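Local coordinates for mannosyl-glycoprotein endo-beta-N-acetylglucosamidase-like domain-containing protein (Pseudomonas protegens, PDB 4KT3), which hydrolyses peptidoglycan as a type VI secretion glycoside hydrolase effector and binds a cognate immunity protein, at the interface of chains A and B. Sequence-based numbering; all coordinates share one arbitrary frame. Chains: chain A, Uncharacterized protein; chain B, Putative lipoprotein.

Contact 1: the interface of chains A and B. Residues chain A 30-31, 33-36, 174; chain B 59, 129-132.
The 3-10 helix 30-33 of chain A, the start of helix 35-54, with A:Asn34 at the junction, and the end of helix 160-174 meet two segments of chain B: the loop bearing B:His59 and the turn B:Gly130 to B:Gly132 that follows helix 125-129. A:Asn34 carries a direct polar contact. Its CG stands anti to the backbone N (chi1 -177°), which sends the amide across to the tip of the imidazole. There the B:His59 NE2 donor reaches the amide oxygen OD1 of A:Asn34 at 2.8 Å, nearly straight (163° at H). The oxygen lies in the ring plane at its edge, whereas the donor sits above the carbonyl plane, not on a lone pair, consistent with amide and ring planes 71° apart. The amide's other branch works through water 2, with ND2 of A:Asn34 3.1 Å from it. That water also lies 2.6 Å from the carbonyl O of B:Leu131 and 3.0 Å from the guanidinium NH2 of A:Arg174. A:Arg174 is itself positioned by its NE donating in the guanidinium plane to A:Leu31 O at 2.9 Å, while A:Leu31 CD2 lies over the centre of one guanidinium face. Water 1 makes a backbone bridge, 2.7 Å from B:Gly130 O and 3.0 Å from A:Ile35 N, at the first turn of helix 35-54. B:Gly132, with positive phi, packs its CA against A:Asn34 CB at 4.1 Å. The patch thus joins the start of the modelled effector to the B:His59 loop by a direct bond and to the turn after helix 125-129 through water, supporting formation of the effector-immunity complex.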
loop_
_atom_site.group_PDB
_atom_site.type_symbol
_atom_site.label_atom_id
_atom_site.label_comp_id
_atom_site.label_asym_id
_atom_site.label_seq_id
_atom_site.Cartn_x
_atom_site.Cartn_y
_atom_site.Cartn_z
ATOM N N ARG A 30 -17.913 -4.887 -4.579
ATOM C CA ARG A 30 -16.841 -3.973 -4.960
ATOM C C ARG A 30 -15.486 -4.500 -4.496
ATOM O O ARG A 30 -14.522 -4.512 -5.267
ATOM C CB ARG A 30 -17.089 -2.570 -4.393
ATOM N N LEU A 31 -15.415 -4.940 -3.242
ATOM C CA LEU A 31 -14.159 -5.446 -2.691
ATOM C C LEU A 31 -13.550 -6.515 -3.582
ATOM O O LEU A 31 -12.329 -6.551 -3.747
ATOM C CB LEU A 31 -14.356 -6.018 -1.280
ATOM C CG LEU A 31 -14.501 -4.996 -0.153
ATOM C CD1 LEU A 31 -14.881 -5.691 1.151
ATOM C CD2 LEU A 31 -13.211 -4.194 0.011
ATOM N N ASN A 33 -13.635 -6.917 -6.719
ATOM C CA ASN A 33 -13.234 -6.473 -8.048
ATOM C C ASN A 33 -11.772 -6.039 -8.127
ATOM O O ASN A 33 -11.218 -5.907 -9.220
ATOM C CB ASN A 33 -14.142 -5.332 -8.516
ATOM C CG ASN A 33 -15.548 -5.794 -8.775
ATOM O OD1 ASN A 33 -15.770 -6.953 -9.099
ATOM N ND2 ASN A 33 -16.509 -4.888 -8.634
ATOM N N ASN A 34 -11.144 -5.827 -6.971
ATOM C CA ASN A 34 -9.720 -5.530 -6.921
ATOM C C ASN A 34 -8.976 -6.858 -6.930
ATOM O O ASN A 34 -8.751 -7.474 -5.883
ATOM C CB ASN A 34 -9.400 -4.732 -5.659
ATOM C CG ASN A 34 -7.946 -4.328 -5.571
ATOM O OD1 ASN A 34 -7.077 -4.922 -6.223
ATOM N ND2 ASN A 34 -7.665 -3.302 -4.757
ATOM N N ILE A 35 -8.614 -7.313 -8.119
ATOM C CA ILE A 35 -8.077 -8.665 -8.265
ATOM C C ILE A 35 -6.733 -8.836 -7.534
ATOM O O ILE A 35 -6.494 -9.862 -6.880
ATOM C CB ILE A 35 -7.962 -9.059 -9.763
ATOM C CG1 ILE A 35 -9.327 -8.959 -10.468
ATOM C CG2 ILE A 35 -7.415 -10.455 -9.906
ATOM C CD1 ILE A 35 -10.492 -9.662 -9.752
ATOM N N SER A 36 -5.871 -7.835 -7.621
ATOM C CA SER A 36 -4.586 -7.873 -6.927
ATOM C C SER A 36 -4.808 -8.126 -5.442
ATOM O O SER A 36 -4.133 -8.977 -4.827
ATOM C CB SER A 36 -3.863 -6.545 -7.121
ATOM O OG SER A 36 -2.615 -6.524 -6.451
ATOM N N ARG A 174 -12.574 -9.238 1.875
ATOM C CA ARG A 174 -11.927 -9.882 0.739
ATOM C C ARG A 174 -11.669 -11.368 0.969
ATOM O O ARG A 174 -11.512 -12.133 0.015
ATOM C CB ARG A 174 -10.640 -9.133 0.363
ATOM C CG ARG A 174 -10.962 -7.810 -0.301
ATOM C CD ARG A 174 -9.770 -7.032 -0.808
ATOM N NE ARG A 174 -10.275 -6.008 -1.742
ATOM C CZ ARG A 174 -10.024 -4.701 -1.702
ATOM N NH1 ARG A 174 -9.222 -4.164 -0.794
ATOM N NH2 ARG A 174 -10.579 -3.911 -2.610
ATOM N N HIS B 59 -2.798 -2.907 -11.274
ATOM C CA HIS B 59 -4.141 -2.478 -11.663
ATOM C C HIS B 59 -4.132 -1.965 -13.086
ATOM O O HIS B 59 -3.666 -0.863 -13.342
ATOM C CB HIS B 59 -4.664 -1.422 -10.691
ATOM C CG HIS B 59 -4.862 -1.984 -9.323
ATOM N ND1 HIS B 59 -3.913 -1.879 -8.328
ATOM C CD2 HIS B 59 -5.859 -2.748 -8.820
ATOM C CE1 HIS B 59 -4.331 -2.531 -7.258
ATOM N NE2 HIS B 59 -5.505 -3.075 -7.535
ATOM N N GLU B 129 -13.193 0.254 -12.165
ATOM C CA GLU B 129 -13.913 -0.712 -11.333
ATOM C C GLU B 129 -12.954 -1.739 -10.752
ATOM O O GLU B 129 -13.159 -2.230 -9.640
ATOM C CB GLU B 129 -15.026 -1.397 -12.125
ATOM C CG GLU B 129 -16.188 -0.445 -12.415
ATOM C CD GLU B 129 -17.190 -0.986 -13.421
ATOM O OE1 GLU B 129 -16.992 -2.112 -13.921
ATOM O OE2 GLU B 129 -18.174 -0.269 -13.712
ATOM N N GLY B 130 -11.896 -2.033 -11.502
ATOM C CA GLY B 130 -10.831 -2.910 -11.046
ATOM C C GLY B 130 -10.025 -2.413 -9.853
ATOM O O GLY B 130 -9.213 -3.179 -9.305
ATOM N N LEU B 131 -10.217 -1.157 -9.445
ATOM C CA LEU B 131 -9.606 -0.672 -8.206
ATOM C C LEU B 131 -10.412 -1.101 -6.977
ATOM O O LEU B 131 -9.932 -1.017 -5.855
ATOM C CB LEU B 131 -9.472 0.856 -8.209
ATOM C CG LEU B 131 -8.727 1.477 -9.390
ATOM C CD1 LEU B 131 -8.688 3.005 -9.238
ATOM C CD2 LEU B 131 -7.329 0.897 -9.504
ATOM N N GLY B 132 -11.642 -1.557 -7.192
ATOM C CA GLY B 132 -12.458 -2.056 -6.093
ATOM C C GLY B 132 -12.979 -0.963 -5.174
ATOM O O GLY B 132 -13.236 -1.212 -3.991
HETATM O O HOH W 1 -8.311 -5.463 -10.429
HETATM O O HOH W 2 -9.412 -1.220 -3.284
#

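Contact 2: the interface of chains A and B. Residues chain A 71, 74-76, 79; chain B 49-51, 66.
An antiparallel beta bridge between A:Gly75 and B:Leu50 forms the centre of this loop-to-loop contact, part of the effector-immunity interface. Its main-chain bond runs from B:Gln51 N to A:Thr74 O at 3.1 Å, in the carbonyl plane and on a lone pair. The same oxygen takes a second bond from A:Arg79 NE at 2.8 Å, this donor standing above the carbonyl plane, so two donors grip it. A:Arg79 bends at chi3 (-72°), bringing NH1 to B:Asp49 O at 3.0 Å, edge-on in the guanidinium plane. NH1 also forms a weak salt bridge with B:Asp49 OD1 at 3.3 Å. One guanidinium face lies against A:Arg76 CA; the opposite face carries the B:Gln51 amide, stacked toward the rim with the planes 24° apart. That amide is steadied in turn by its NE2 donating to the syn lone pair of B:Asp49 OD1 at 2.8 Å. A:Thr74 OG1 occupies the crowded position (chi1 68°) and bonds A:Gln71 O in the carbonyl plane, on a lone pair, bracing the loop internally. B:Leu50 crosses A:Thr74 obliquely, its CD2 3.5 Å from A:Gly75 CA, while water 3 bridges A:Arg76 N and B:Asp49 O. B:Ser66 CB meets A:Gln71 CG at 3.8 Å. In chain A the site spans the loop after helix 59-70 and the start of helix 76-81; in chain B it draws on the loop between strands 44-47 and 62-69 and on strand 62-69.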
loop_
_atom_site.group_PDB
_atom_site.type_symbol
_atom_site.label_atom_id
_atom_site.label_comp_id
_atom_site.label_asym_id
_atom_site.label_seq_id
_atom_site.Cartn_x
_atom_site.Cartn_y
_atom_site.Cartn_z
ATOM N N GLN A 71 1.659 -3.650 0.315
ATOM C CA GLN A 71 0.804 -3.199 -0.782
ATOM C C GLN A 71 0.152 -4.427 -1.443
ATOM O O GLN A 71 0.210 -4.646 -2.662
ATOM C CB GLN A 71 1.600 -2.362 -1.796
ATOM C CG GLN A 71 2.148 -1.041 -1.213
ATOM C CD GLN A 71 3.293 -1.249 -0.220
ATOM O OE1 GLN A 71 3.243 -0.784 0.941
ATOM N NE2 GLN A 71 4.316 -1.943 -0.660
ATOM N N THR A 74 2.478 -6.545 -3.503
ATOM C CA THR A 74 3.081 -5.996 -4.720
ATOM C C THR A 74 4.381 -5.225 -4.504
ATOM O O THR A 74 5.095 -4.942 -5.467
ATOM C CB THR A 74 2.085 -5.134 -5.519
ATOM O OG1 THR A 74 1.758 -3.923 -4.812
ATOM C CG2 THR A 74 0.819 -5.923 -5.818
ATOM N N GLY A 75 4.699 -4.880 -3.255
ATOM C CA GLY A 75 5.924 -4.155 -2.982
ATOM C C GLY A 75 7.161 -5.015 -3.150
ATOM O O GLY A 75 7.102 -6.232 -2.962
ATOM N N ARG A 76 8.284 -4.376 -3.469
ATOM C CA ARG A 76 9.537 -5.076 -3.703
ATOM C C ARG A 76 10.066 -5.820 -2.472
ATOM O O ARG A 76 10.571 -6.931 -2.579
ATOM C CB ARG A 76 10.600 -4.085 -4.183
ATOM C CG ARG A 76 11.867 -4.749 -4.662
ATOM C CD ARG A 76 12.975 -3.732 -4.873
ATOM N NE ARG A 76 13.470 -3.186 -3.610
ATOM C CZ ARG A 76 14.330 -3.807 -2.801
ATOM N NH1 ARG A 76 14.792 -5.016 -3.100
ATOM N NH2 ARG A 76 14.724 -3.222 -1.675
ATOM N N ARG A 79 8.041 -8.966 -2.371
ATOM C CA ARG A 79 8.294 -9.854 -3.498
ATOM C C ARG A 79 9.691 -10.454 -3.478
ATOM O O ARG A 79 9.861 -11.646 -3.739
ATOM C CB ARG A 79 8.105 -9.105 -4.817
ATOM C CG ARG A 79 6.671 -8.821 -5.142
ATOM C CD ARG A 79 6.527 -8.154 -6.500
ATOM N NE ARG A 79 6.978 -6.773 -6.499
ATOM C CZ ARG A 79 8.123 -6.332 -7.014
ATOM N NH1 ARG A 79 8.394 -5.040 -6.960
ATOM N NH2 ARG A 79 8.995 -7.157 -7.573
ATOM N N ASP B 49 7.764 0.891 -7.665
ATOM C CA ASP B 49 8.128 -0.474 -8.048
ATOM C C ASP B 49 7.163 -1.468 -7.403
ATOM O O ASP B 49 7.529 -2.253 -6.508
ATOM C CB ASP B 49 9.578 -0.775 -7.659
ATOM C CG ASP B 49 10.056 -2.122 -8.171
ATOM O OD1 ASP B 49 9.373 -2.714 -9.031
ATOM O OD2 ASP B 49 11.129 -2.584 -7.718
ATOM N N LEU B 50 5.915 -1.384 -7.850
ATOM C CA LEU B 50 4.856 -2.270 -7.408
ATOM C C LEU B 50 4.425 -3.100 -8.616
ATOM O O LEU B 50 4.051 -2.548 -9.654
ATOM C CB LEU B 50 3.686 -1.459 -6.868
ATOM C CG LEU B 50 3.983 -0.530 -5.694
ATOM C CD1 LEU B 50 2.682 0.062 -5.157
ATOM C CD2 LEU B 50 4.736 -1.234 -4.597
ATOM N N GLN B 51 4.483 -4.420 -8.470
ATOM C CA GLN B 51 4.366 -5.349 -9.598
ATOM C C GLN B 51 3.534 -6.547 -9.209
ATOM O O GLN B 51 3.583 -6.982 -8.055
ATOM C CB GLN B 51 5.740 -5.942 -9.966
ATOM C CG GLN B 51 6.819 -4.979 -10.358
ATOM C CD GLN B 51 8.110 -5.696 -10.724
ATOM O OE1 GLN B 51 8.092 -6.861 -11.105
ATOM N NE2 GLN B 51 9.238 -5.005 -10.588
ATOM N N SER B 66 3.380 3.574 -3.663
ATOM C CA SER B 66 3.221 3.627 -2.219
ATOM C C SER B 66 3.933 4.854 -1.672
ATOM O O SER B 66 4.953 5.287 -2.212
ATOM C CB SER B 66 3.772 2.364 -1.564
ATOM O OG SER B 66 5.173 2.311 -1.662
HETATM O O HOH W 3 8.359 -1.551 -3.896
#

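The C-alpha centres of contact 1 and contact 2 lie about 16 Å apart, and the two patches share no residue. In chain B, B:His59 of contact 1 and B:Asp49 to B:Gln51 of contact 2 belong to one connection between strands 44-47 and 62-69; contact 1 also uses the turn after helix 125-129. Chain A offers separate elements: 3-10 helix 30-33, the start of helix 35-54 and the end of helix 160-174, against the loop after helix 59-70 and helix 76-81. Contact 1 combines a direct bond with water bridges; contact 2 is richer in direct bonds. Such separated anchors would limit rocking of the immunity protein on the effector.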